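PDB 1LJ8: mannitol dehydrogenase from Pseudomonas fluorescens, which binds NAD and probably catalyses the reversible, NAD-dependent oxidation of mannitol to fructose. Local coordinates for residues V127-T132 and F184-C189; A197-A202 and V222-A227; G28-G33 and P122-V127. All coordinates share one frame; numbering follows the deposited sequence.

Interaction 1. Residues V127-T132 and F184-C189; sequences VSLTIT and FTVMSC. With NAD (nicotinamide-adenine-dinucleotide), chain B.
Four backbone hydrogen bonds tie strand 127-129 to 185-188 in parallel, the last reaching C189 just past the strand. V127 N donates to T185 O at 2.8 Å, almost straight (171°) and nearly along the C=O axis. M187 N returns the bond to V127 O at 2.9 Å, within the carbonyl plane. L129 N meets M187 O at 3.0 Å, but from above that carbonyl plane, 38° out of it. C189 N closes the set on L129 O at 2.8 Å. The buried C189 O has no partner in the model. F184 comes just before the strand, its CG in the crowded position between backbone N and carbonyl carbon (chi1 40°); this sets the ring over V127, whose CG2 lies 3.4 Å from the F184 ring centroid as a CH-pi contact. L129 CD1 shares that face of the sheet and crosses V186 CG1 obliquely at 3.9 Å. On the opposite face selenomethionine M187 bends at its last torsion and lays CE 3.6 Å from S128 CB. Past the strand ends T130, I131, T132 and C189 line the NAD pocket; I131 CG2 touches adenine C2A at 3.5 Å, and the D190 carboxylate accepts hydrogen bonds from I131 N and T132 N. Helix 165-178 covers L129 and F184, helix 195-210 packs on V186 and S188, and strand 27-32 flanks 126-129 on its other edge.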
loop_
_atom_site.group_PDB
_atom_site.type_symbol
_atom_site.label_atom_id
_atom_site.label_comp_id
_atom_site.label_asym_id
_atom_site.label_seq_id
_atom_site.Cartn_x
_atom_site.Cartn_y
_atom_site.Cartn_z
ATOM N N VAL A 127 3.817 4.773 -16.265
ATOM C CA VAL A 127 4.052 5.546 -15.020
ATOM C C VAL A 127 3.294 4.690 -13.967
ATOM O O VAL A 127 2.061 4.570 -14.016
ATOM C CB VAL A 127 3.444 6.981 -15.062
ATOM C CG1 VAL A 127 3.617 7.673 -13.653
ATOM C CG2 VAL A 127 4.225 7.809 -16.108
ATOM N N SER A 128 4.044 4.066 -13.058
ATOM C CA SER A 128 3.451 3.241 -12.030
ATOM C C SER A 128 3.412 3.982 -10.699
ATOM O O SER A 128 4.183 4.932 -10.455
ATOM C CB SER A 128 4.202 1.917 -11.906
ATOM O OG SER A 128 5.591 2.149 -11.758
ATOM N N LEU A 129 2.517 3.522 -9.822
ATOM C CA LEU A 129 2.310 4.184 -8.549
ATOM C C LEU A 129 2.260 3.339 -7.283
ATOM O O LEU A 129 1.600 2.294 -7.264
ATOM C CB LEU A 129 0.934 4.932 -8.572
ATOM C CG LEU A 129 0.515 5.795 -9.799
ATOM C CD1 LEU A 129 -0.987 6.223 -9.698
ATOM C CD2 LEU A 129 1.456 7.033 -9.869
ATOM N N THR A 130 2.990 3.769 -6.241
ATOM C CA THR A 130 2.684 3.251 -4.888
ATOM C C THR A 130 2.706 4.579 -4.085
ATOM O O THR A 130 3.699 4.941 -3.450
ATOM C CB THR A 130 3.651 2.217 -4.278
ATOM O OG1 THR A 130 4.990 2.672 -4.359
ATOM C CG2 THR A 130 3.515 0.860 -5.029
ATOM N N ILE A 131 1.610 5.325 -4.194
ATOM C CA ILE A 131 1.497 6.655 -3.531
ATOM C C ILE A 131 0.647 6.606 -2.258
ATOM O O ILE A 131 0.292 7.649 -1.694
ATOM C CB ILE A 131 0.868 7.706 -4.485
ATOM C CG1 ILE A 131 -0.541 7.259 -4.963
ATOM C CG2 ILE A 131 1.780 7.875 -5.709
ATOM C CD1 ILE A 131 -1.294 8.386 -5.782
ATOM N N THR A 132 0.380 5.378 -1.810
ATOM C CA THR A 132 -0.421 5.042 -0.613
ATOM C C THR A 132 -1.925 5.148 -0.793
ATOM O O THR A 132 -2.431 5.805 -1.712
ATOM C CB THR A 132 0.007 5.810 0.717
ATOM O OG1 THR A 132 -0.542 7.149 0.735
ATOM C CG2 THR A 132 1.548 5.794 0.877
ATOM N N PHE A 184 1.426 7.364 -21.960
ATOM C CA PHE A 184 1.926 6.196 -21.217
ATOM C C PHE A 184 0.693 5.586 -20.495
ATOM O O PHE A 184 -0.368 6.186 -20.468
ATOM C CB PHE A 184 2.970 6.607 -20.168
ATOM C CG PHE A 184 2.644 7.889 -19.432
ATOM C CD1 PHE A 184 1.567 7.966 -18.539
ATOM C CD2 PHE A 184 3.480 9.004 -19.593
ATOM C CE1 PHE A 184 1.321 9.121 -17.803
ATOM C CE2 PHE A 184 3.244 10.171 -18.868
ATOM C CZ PHE A 184 2.170 10.223 -17.974
ATOM N N THR A 185 0.821 4.367 -19.978
ATOM C CA THR A 185 -0.222 3.735 -19.180
ATOM C C THR A 185 0.070 4.197 -17.743
ATOM O O THR A 185 1.243 4.395 -17.371
ATOM C CB THR A 185 -0.059 2.183 -19.202
ATOM O OG1 THR A 185 -0.254 1.697 -20.534
ATOM C CG2 THR A 185 -1.052 1.505 -18.258
ATOM N N VAL A 186 -0.965 4.408 -16.949
ATOM C CA VAL A 186 -0.784 4.739 -15.527
ATOM C C VAL A 186 -1.209 3.461 -14.789
ATOM O O VAL A 186 -2.367 3.015 -14.868
ATOM C CB VAL A 186 -1.624 5.914 -15.054
ATOM C CG1 VAL A 186 -1.246 6.236 -13.570
ATOM C CG2 VAL A 186 -1.270 7.156 -15.876
HETATM N N MSE A 187 -0.239 2.887 -14.083
HETATM C CA MSE A 187 -0.401 1.592 -13.420
HETATM C C MSE A 187 -0.362 1.673 -11.906
HETATM O O MSE A 187 0.712 1.662 -11.315
HETATM C CB MSE A 187 0.728 0.666 -13.966
HETATM C CG MSE A 187 0.554 -0.815 -13.630
HETATM SE SE MSE A 187 2.041 -1.911 -14.257
HETATM C CE MSE A 187 3.449 -1.435 -12.970
ATOM N N SER A 188 -1.532 1.679 -11.260
ATOM C CA SER A 188 -1.590 1.768 -9.789
ATOM C C SER A 188 -1.220 0.431 -9.151
ATOM O O SER A 188 -1.717 -0.613 -9.566
ATOM C CB SER A 188 -3.022 2.094 -9.318
ATOM O OG SER A 188 -3.035 2.097 -7.882
ATOM N N CYS A 189 -0.359 0.483 -8.147
ATOM C CA CYS A 189 0.014 -0.728 -7.401
ATOM C C CYS A 189 -0.318 -0.487 -5.927
ATOM O O CYS A 189 0.334 -1.037 -5.027
ATOM C CB CYS A 189 1.515 -1.031 -7.571
ATOM S SG CYS A 189 1.910 -1.414 -9.280
HETATM P PA NAD B . 6.714 3.202 2.244
HETATM O O1A NAD B . 6.389 3.973 3.417
HETATM O O2A NAD B . 7.965 2.402 2.116
HETATM O O5B NAD B . 6.708 4.139 0.952
HETATM C C5B NAD B . 5.536 4.961 0.659
HETATM C C4B NAD B . 6.054 5.764 -0.552
HETATM O O4B NAD B . 4.926 6.624 -1.002
HETATM C C3B NAD B . 7.172 6.823 -0.249
HETATM O O3B NAD B . 8.014 6.863 -1.415
HETATM C C2B NAD B . 6.374 8.116 -0.025
HETATM O O2B NAD B . 7.148 9.292 -0.225
HETATM C C1B NAD B . 5.316 7.988 -1.105
HETATM N N9A NAD B . 4.145 8.783 -0.918
HETATM C C8A NAD B . 3.324 8.957 0.179
HETATM N N7A NAD B . 2.310 9.753 -0.072
HETATM C C5A NAD B . 2.485 10.112 -1.401
HETATM C C6A NAD B . 1.689 10.935 -2.206
HETATM N N6A NAD B . 0.560 11.538 -1.831
HETATM N N1A NAD B . 2.098 11.150 -3.514
HETATM C C2A NAD B . 3.257 10.561 -4.018
HETATM N N3A NAD B . 4.051 9.724 -3.244
HETATM C C4A NAD B . 3.611 9.538 -1.930
HETATM O O3 NAD B . 5.458 2.265 1.994
HETATM P PN NAD B . 5.318 0.849 1.246
HETATM O O1N NAD B . 5.449 -0.226 2.234
HETATM O O2N NAD B . 6.255 0.859 0.119
HETATM O O5D NAD B . 3.807 0.852 0.795
HETATM C C5D NAD B . 3.423 1.801 -0.192
HETATM C C4D NAD B . 2.127 1.342 -0.699
HETATM O O4D NAD B . 2.194 0.138 -1.490
HETATM C C3D NAD B . 0.965 1.098 0.332
HETATM O O3D NAD B . 0.390 2.313 0.799
HETATM C C2D NAD B . 0.037 0.155 -0.407
HETATM O O2D NAD B . -0.920 0.867 -1.179
HETATM C C1D NAD B . 1.004 -0.674 -1.290
HETATM N N1N NAD B . 1.353 -1.997 -0.736
HETATM C C2N NAD B . 2.234 -2.218 0.338
HETATM C C3N NAD B . 2.381 -3.502 0.795
HETATM C C7N NAD B . 3.314 -3.754 1.994
HETATM O O7N NAD B . 3.270 -4.880 2.513
HETATM N N7N NAD B . 4.063 -2.794 2.494
HETATM C C4N NAD B . 1.624 -4.621 0.193
HETATM C C5N NAD B . 0.769 -4.346 -0.918
HETATM C C6N NAD B . 0.612 -3.019 -1.409
#

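Interaction 2. Residues A197-A202 and V222-A227; sequences AVTRKA and VSFPNA
A197, in the first turn of helix 195-210, makes the one hydrogen bond of this contact: its backbone N donates to N226 OD1 at 2.9 Å with an N-H...O angle of 153°. The donor stands 31° out of the carboxamide plane, so the bond is not on a lone pair. N226 CG is anti to its own carbonyl carbon, a rotation that swings OD1 to the helix start, where it also takes a weak bond from G196 N; the same carboxamide gives ND2 to E267. Two residues on, T199 turns CG2 to the edge of the F224 ring, 3.8 Å from F224 CD2, while its OG1 turns back to N195 O. R200 then covers a face of that ring. Its CA lies over the centre, 3.7 Å from the F224 ring centroid, as a CH-pi contact, and R200 CB approaches F224 CG to 3.6 Å. R200 CG, anti to the backbone N, continues past the rim at 3.6 Å from F224 CD1. From there the extended arginine leads away, with the guanidinium plane 84° from the ring, so aliphatic atoms rather than the charge meet the aromatic. F224 therefore fits against the helix backbone itself, at R200, while N226 OD1 takes the A197 amide. This is a helix-to-loop contact at the edge of the Rossmann domain, packing plus one hydrogen bond: the connection from helix 212-221 to strand 227-230 lies on the helix that follows edge strand 185-188, and T199 faces V186 and S188 of that strand.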
loop_
_atom_site.group_PDB
_atom_site.type_symbol
_atom_site.label_atom_id
_atom_site.label_comp_id
_atom_site.label_asym_id
_atom_site.label_seq_id
_atom_site.Cartn_x
_atom_site.Cartn_y
_atom_site.Cartn_z
ATOM N N ALA A 197 -9.498 1.853 -11.648
ATOM C CA ALA A 197 -10.675 2.715 -11.829
ATOM C C ALA A 197 -10.572 3.988 -10.981
ATOM O O ALA A 197 -11.010 5.073 -11.431
ATOM C CB ALA A 197 -11.970 1.965 -11.465
ATOM N N VAL A 198 -10.025 3.864 -9.766
ATOM C CA VAL A 198 -9.874 5.031 -8.879
ATOM C C VAL A 198 -8.846 6.002 -9.495
ATOM O O VAL A 198 -9.090 7.236 -9.527
ATOM C CB VAL A 198 -9.434 4.608 -7.444
ATOM C CG1 VAL A 198 -9.126 5.871 -6.560
ATOM C CG2 VAL A 198 -10.602 3.857 -6.742
ATOM N N THR A 199 -7.732 5.459 -9.988
ATOM C CA THR A 199 -6.683 6.307 -10.619
ATOM C C THR A 199 -7.298 7.057 -11.805
ATOM O O THR A 199 -7.098 8.267 -11.973
ATOM C CB THR A 199 -5.514 5.461 -11.135
ATOM O OG1 THR A 199 -4.959 4.720 -10.031
ATOM C CG2 THR A 199 -4.394 6.377 -11.758
ATOM N N ARG A 200 -8.049 6.328 -12.625
ATOM C CA ARG A 200 -8.737 6.941 -13.761
ATOM C C ARG A 200 -9.698 8.039 -13.314
ATOM O O ARG A 200 -9.652 9.155 -13.854
ATOM C CB ARG A 200 -9.527 5.884 -14.539
ATOM C CG ARG A 200 -10.271 6.450 -15.762
ATOM C CD ARG A 200 -10.873 5.270 -16.522
ATOM N NE ARG A 200 -11.745 5.669 -17.616
ATOM C CZ ARG A 200 -13.017 6.036 -17.462
ATOM N NH1 ARG A 200 -13.589 6.056 -16.255
ATOM N NH2 ARG A 200 -13.714 6.407 -18.527
ATOM N N LYS A 201 -10.551 7.751 -12.321
ATOM C CA LYS A 201 -11.525 8.740 -11.867
ATOM C C LYS A 201 -10.874 10.010 -11.340
ATOM O O LYS A 201 -11.317 11.139 -11.643
ATOM C CB LYS A 201 -12.419 8.157 -10.770
ATOM C CG LYS A 201 -13.595 9.052 -10.422
ATOM C CD LYS A 201 -14.344 8.403 -9.254
ATOM C CE LYS A 201 -15.735 8.996 -9.068
ATOM N NZ LYS A 201 -16.297 8.479 -7.792
ATOM N N ALA A 202 -9.812 9.821 -10.559
ATOM C CA ALA A 202 -9.103 10.938 -9.992
ATOM C C ALA A 202 -8.393 11.777 -11.051
ATOM O O ALA A 202 -8.529 13.021 -11.042
ATOM C CB ALA A 202 -8.098 10.424 -8.958
ATOM N N VAL A 222 -5.187 7.277 -22.496
ATOM C CA VAL A 222 -4.473 6.656 -21.364
ATOM C C VAL A 222 -5.279 5.458 -20.797
ATOM O O VAL A 222 -6.514 5.525 -20.710
ATOM C CB VAL A 222 -4.281 7.720 -20.237
ATOM C CG1 VAL A 222 -3.518 7.109 -19.054
ATOM C CG2 VAL A 222 -3.481 8.927 -20.781
ATOM N N SER A 223 -4.604 4.356 -20.473
ATOM C CA SER A 223 -5.266 3.190 -19.855
ATOM C C SER A 223 -4.862 3.150 -18.347
ATOM O O SER A 223 -3.810 3.672 -17.941
ATOM C CB SER A 223 -4.846 1.888 -20.544
ATOM O OG SER A 223 -3.442 1.809 -20.607
ATOM N N PHE A 224 -5.712 2.506 -17.547
ATOM C CA PHE A 224 -5.590 2.475 -16.090
ATOM C C PHE A 224 -5.951 1.070 -15.626
ATOM O O PHE A 224 -7.022 0.851 -15.079
ATOM C CB PHE A 224 -6.592 3.474 -15.493
ATOM C CG PHE A 224 -6.398 4.894 -15.987
ATOM C CD1 PHE A 224 -7.081 5.361 -17.117
ATOM C CD2 PHE A 224 -5.563 5.772 -15.285
ATOM C CE1 PHE A 224 -6.953 6.705 -17.553
ATOM C CE2 PHE A 224 -5.412 7.151 -15.702
ATOM C CZ PHE A 224 -6.125 7.602 -16.850
ATOM N N PRO A 225 -5.044 0.113 -15.853
ATOM C CA PRO A 225 -5.332 -1.271 -15.447
ATOM C C PRO A 225 -5.555 -1.465 -13.953
ATOM O O PRO A 225 -4.885 -0.846 -13.122
ATOM C CB PRO A 225 -4.107 -2.059 -15.971
ATOM C CG PRO A 225 -2.974 -1.009 -15.886
ATOM C CD PRO A 225 -3.696 0.259 -16.418
ATOM N N ASN A 226 -6.550 -2.281 -13.594
ATOM C CA ASN A 226 -6.696 -2.596 -12.193
ATOM C C ASN A 226 -5.755 -3.757 -11.941
ATOM O O ASN A 226 -5.390 -4.470 -12.871
ATOM C CB ASN A 226 -8.112 -3.074 -11.850
ATOM C CG ASN A 226 -9.133 -1.971 -12.027
ATOM O OD1 ASN A 226 -9.191 -1.011 -11.231
ATOM N ND2 ASN A 226 -9.948 -2.084 -13.074
ATOM N N ALA A 227 -5.376 -3.931 -10.678
ATOM C CA ALA A 227 -4.505 -5.049 -10.313
ATOM C C ALA A 227 -4.724 -5.490 -8.892
ATOM O O ALA A 227 -5.198 -4.735 -8.057
ATOM C CB ALA A 227 -2.985 -4.638 -10.458
#

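Interaction 3. Residues G28-G33 and P122-V127; sequences GIAHIG and PEIRIV. With NAD (nicotinamide-adenine-dinucleotide), chain B.
The R125 guanidinium has the backbone carbonyl of E123 at its edge, in plane: E123 O is gripped side-on by R125 NE at 2.8 Å and by R125 NH2 at 3.1 Å. A bend at chi3 (-80°) folds the arginine back to make this grip, and R125 NH2 then lies 3.5 Å from G28 CA. R125 also forms a salt bridge with D57 and a cation-pi contact with W58. The H31 ring, on the neighbouring strand, stacks on H38; its edge points at G33 O in a weak bond from NE2, and S128 OG and T130 OG1 give its two nitrogens further partners. Across the segments G28 O accepts twice, from R125 N at 2.8 Å and from I126 N at 3.3 Å, the first from above the carbonyl plane and the second nearly along the C=O axis. Farther along, A30 N donates to I126 O at 2.9 Å, setting the parallel register of I29 with I126 and A30 with V127. The I29 and I126 side chains run alongside each other, I29 CG1 against I126 CB. On the face carrying A30 and V127, I124 CG2, from the loop before the strand, packs on A30 CB at 3.9 Å, and I32 CD1 crosses obliquely to V127 CG1 at 3.8 Å. Beyond I32 the chain turns at G33 with a positive phi (99°), bordering an adenosine ribose hydroxyl, O3B of NAD. Strand 27-32 running into a glycine-bearing turn beside the dinucleotide, with F37 N bonded to NAD farther along, is consistent with the glycine-rich turn of a Rossmann fold.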
loop_
_atom_site.group_PDB
_atom_site.type_symbol
_atom_site.label_atom_id
_atom_site.label_comp_id
_atom_site.label_asym_id
_atom_site.label_seq_id
_atom_site.Cartn_x
_atom_site.Cartn_y
_atom_site.Cartn_z
ATOM N N GLY A 28 12.061 2.312 -19.046
ATOM C CA GLY A 28 10.760 2.259 -19.686
ATOM C C GLY A 28 9.633 2.529 -18.709
ATOM O O GLY A 28 8.473 2.734 -19.121
ATOM N N ILE A 29 9.950 2.488 -17.414
ATOM C CA ILE A 29 8.941 2.744 -16.384
ATOM C C ILE A 29 9.402 3.868 -15.472
ATOM O O ILE A 29 10.586 3.893 -15.092
ATOM C CB ILE A 29 8.759 1.472 -15.503
ATOM C CG1 ILE A 29 8.259 0.308 -16.379
ATOM C CG2 ILE A 29 7.841 1.753 -14.282
ATOM C CD1 ILE A 29 8.422 -1.082 -15.658
ATOM N N ALA A 30 8.494 4.803 -15.156
ATOM C CA ALA A 30 8.781 5.833 -14.155
ATOM C C ALA A 30 7.860 5.458 -12.975
ATOM O O ALA A 30 6.613 5.413 -13.118
ATOM C CB ALA A 30 8.449 7.241 -14.652
ATOM N N HIS A 31 8.472 5.190 -11.819
ATOM C CA HIS A 31 7.679 4.803 -10.655
ATOM C C HIS A 31 7.577 5.864 -9.592
ATOM O O HIS A 31 8.594 6.264 -9.015
ATOM C CB HIS A 31 8.249 3.572 -9.958
ATOM C CG HIS A 31 7.356 3.093 -8.861
ATOM N ND1 HIS A 31 6.180 2.422 -9.122
ATOM C CD2 HIS A 31 7.366 3.343 -7.523
ATOM C CE1 HIS A 31 5.504 2.272 -7.991
ATOM N NE2 HIS A 31 6.200 2.828 -7.006
ATOM N N ILE A 32 6.353 6.301 -9.309
ATOM C CA ILE A 32 6.174 7.324 -8.287
ATOM C C ILE A 32 5.911 6.682 -6.921
ATOM O O ILE A 32 4.918 5.943 -6.724
ATOM C CB ILE A 32 5.022 8.273 -8.641
ATOM C CG1 ILE A 32 5.273 8.867 -10.044
ATOM C CG2 ILE A 32 4.937 9.413 -7.559
ATOM C CD1 ILE A 32 4.127 9.821 -10.514
ATOM N N GLY A 33 6.793 7.003 -5.968
ATOM C CA GLY A 33 6.668 6.456 -4.616
ATOM C C GLY A 33 7.607 5.267 -4.423
ATOM O O GLY A 33 7.155 4.142 -4.210
ATOM N N PRO A 122 9.902 9.748 -24.579
ATOM C CA PRO A 122 9.274 8.630 -25.298
ATOM C C PRO A 122 9.565 7.222 -24.798
ATOM O O PRO A 122 8.689 6.345 -24.928
ATOM C CB PRO A 122 9.685 8.860 -26.772
ATOM C CG PRO A 122 10.965 9.694 -26.684
ATOM C CD PRO A 122 10.743 10.592 -25.466
ATOM N N GLU A 123 10.740 7.038 -24.179
ATOM C CA GLU A 123 11.153 5.726 -23.676
ATOM C C GLU A 123 10.294 5.321 -22.487
ATOM O O GLU A 123 10.128 4.111 -22.238
ATOM C CB GLU A 123 12.617 5.715 -23.208
ATOM C CG GLU A 123 13.639 6.020 -24.295
ATOM C CD GLU A 123 13.549 7.452 -24.790
ATOM O OE1 GLU A 123 13.164 8.347 -23.995
ATOM O OE2 GLU A 123 13.892 7.677 -25.978
ATOM N N ILE A 124 9.785 6.317 -21.753
ATOM C CA ILE A 124 8.944 6.022 -20.577
ATOM C C ILE A 124 7.551 5.723 -21.106
ATOM O O ILE A 124 6.844 6.597 -21.618
ATOM C CB ILE A 124 8.906 7.211 -19.585
ATOM C CG1 ILE A 124 10.329 7.446 -19.060
ATOM C CG2 ILE A 124 7.879 6.954 -18.449
ATOM C CD1 ILE A 124 10.891 6.236 -18.280
ATOM N N ARG A 125 7.152 4.469 -20.930
ATOM C CA ARG A 125 5.868 3.977 -21.473
ATOM C C ARG A 125 4.839 3.591 -20.426
ATOM O O ARG A 125 3.671 3.364 -20.764
ATOM C CB ARG A 125 6.132 2.775 -22.414
ATOM C CG ARG A 125 6.806 3.162 -23.763
ATOM C CD ARG A 125 7.675 2.005 -24.299
ATOM N NE ARG A 125 8.954 2.002 -23.605
ATOM C CZ ARG A 125 9.856 1.016 -23.598
ATOM N NH1 ARG A 125 9.636 -0.118 -24.249
ATOM N NH2 ARG A 125 11.013 1.202 -22.967
ATOM N N ILE A 126 5.286 3.519 -19.172
ATOM C CA ILE A 126 4.377 3.221 -18.054
ATOM C C ILE A 126 4.795 4.120 -16.897
ATOM O O ILE A 126 6.014 4.250 -16.625
ATOM C CB ILE A 126 4.543 1.749 -17.548
ATOM C CG1 ILE A 126 3.992 0.758 -18.585
ATOM C CG2 ILE A 126 3.760 1.566 -16.212
ATOM C CD1 ILE A 126 4.507 -0.681 -18.325
ATOM N N VAL A 127 3.817 4.773 -16.265
ATOM C CA VAL A 127 4.052 5.546 -15.020
ATOM C C VAL A 127 3.294 4.690 -13.967
ATOM O O VAL A 127 2.061 4.570 -14.016
ATOM C CB VAL A 127 3.444 6.981 -15.062
ATOM C CG1 VAL A 127 3.617 7.673 -13.653
ATOM C CG2 VAL A 127 4.225 7.809 -16.108
HETATM P PA NAD B . 6.714 3.202 2.244
HETATM O O1A NAD B . 6.389 3.973 3.417
HETATM O O2A NAD B . 7.965 2.402 2.116
HETATM O O5B NAD B . 6.708 4.139 0.952
HETATM C C5B NAD B . 5.536 4.961 0.659
HETATM C C4B NAD B . 6.054 5.764 -0.552
HETATM O O4B NAD B . 4.926 6.624 -1.002
HETATM C C3B NAD B . 7.172 6.823 -0.249
HETATM O O3B NAD B . 8.014 6.863 -1.415
HETATM C C2B NAD B . 6.374 8.116 -0.025
HETATM O O2B NAD B . 7.148 9.292 -0.225
HETATM C C1B NAD B . 5.316 7.988 -1.105
HETATM N N9A NAD B . 4.145 8.783 -0.918
HETATM C C8A NAD B . 3.324 8.957 0.179
HETATM N N7A NAD B . 2.310 9.753 -0.072
HETATM C C5A NAD B . 2.485 10.112 -1.401
HETATM C C6A NAD B . 1.689 10.935 -2.206
HETATM N N6A NAD B . 0.560 11.538 -1.831
HETATM N N1A NAD B . 2.098 11.150 -3.514
HETATM C C2A NAD B . 3.257 10.561 -4.018
HETATM N N3A NAD B . 4.051 9.724 -3.244
HETATM C C4A NAD B . 3.611 9.538 -1.930
HETATM O O3 NAD B . 5.458 2.265 1.994
HETATM P PN NAD B . 5.318 0.849 1.246
HETATM O O1N NAD B . 5.449 -0.226 2.234
HETATM O O2N NAD B . 6.255 0.859 0.119
HETATM O O5D NAD B . 3.807 0.852 0.795
HETATM C C5D NAD B . 3.423 1.801 -0.192
HETATM C C4D NAD B . 2.127 1.342 -0.699
HETATM O O4D NAD B . 2.194 0.138 -1.490
HETATM C C3D NAD B . 0.965 1.098 0.332
HETATM O O3D NAD B . 0.390 2.313 0.799
HETATM C C2D NAD B . 0.037 0.155 -0.407
HETATM O O2D NAD B . -0.920 0.867 -1.179
HETATM C C1D NAD B . 1.004 -0.674 -1.290
HETATM N N1N NAD B . 1.353 -1.997 -0.736
HETATM C C2N NAD B . 2.234 -2.218 0.338
HETATM C C3N NAD B . 2.381 -3.502 0.795
HETATM C C7N NAD B . 3.314 -3.754 1.994
HETATM O O7N NAD B . 3.270 -4.880 2.513
HETATM N N7N NAD B . 4.063 -2.794 2.494
HETATM C C4N NAD B . 1.624 -4.621 0.193
HETATM C C5N NAD B . 0.769 -4.346 -0.918
HETATM C C6N NAD B . 0.612 -3.019 -1.409
#

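In the fold
Interactions 1 and 3 are successive steps across the parallel part of one mixed sheet: they share V127 on strand 126-129, their centres lie about 9 Å apart, and S128 O accepts from I32 N at 2.8 Å. Both run toward NAD at the same end of the sheet, interaction 3 through G33 and interaction 1 through T130-T132 and C189. Interaction 2 lies beyond the edge strand 185-188, its centre about 9 Å from that of interaction 1 and about 15 Å from that of interaction 3. V186 N reaches S223 O at 3.1 Å, joining 222-227 to that edge. Interaction 2 stays outside the pocket, with the T199 side chain about 10 Å from NAD.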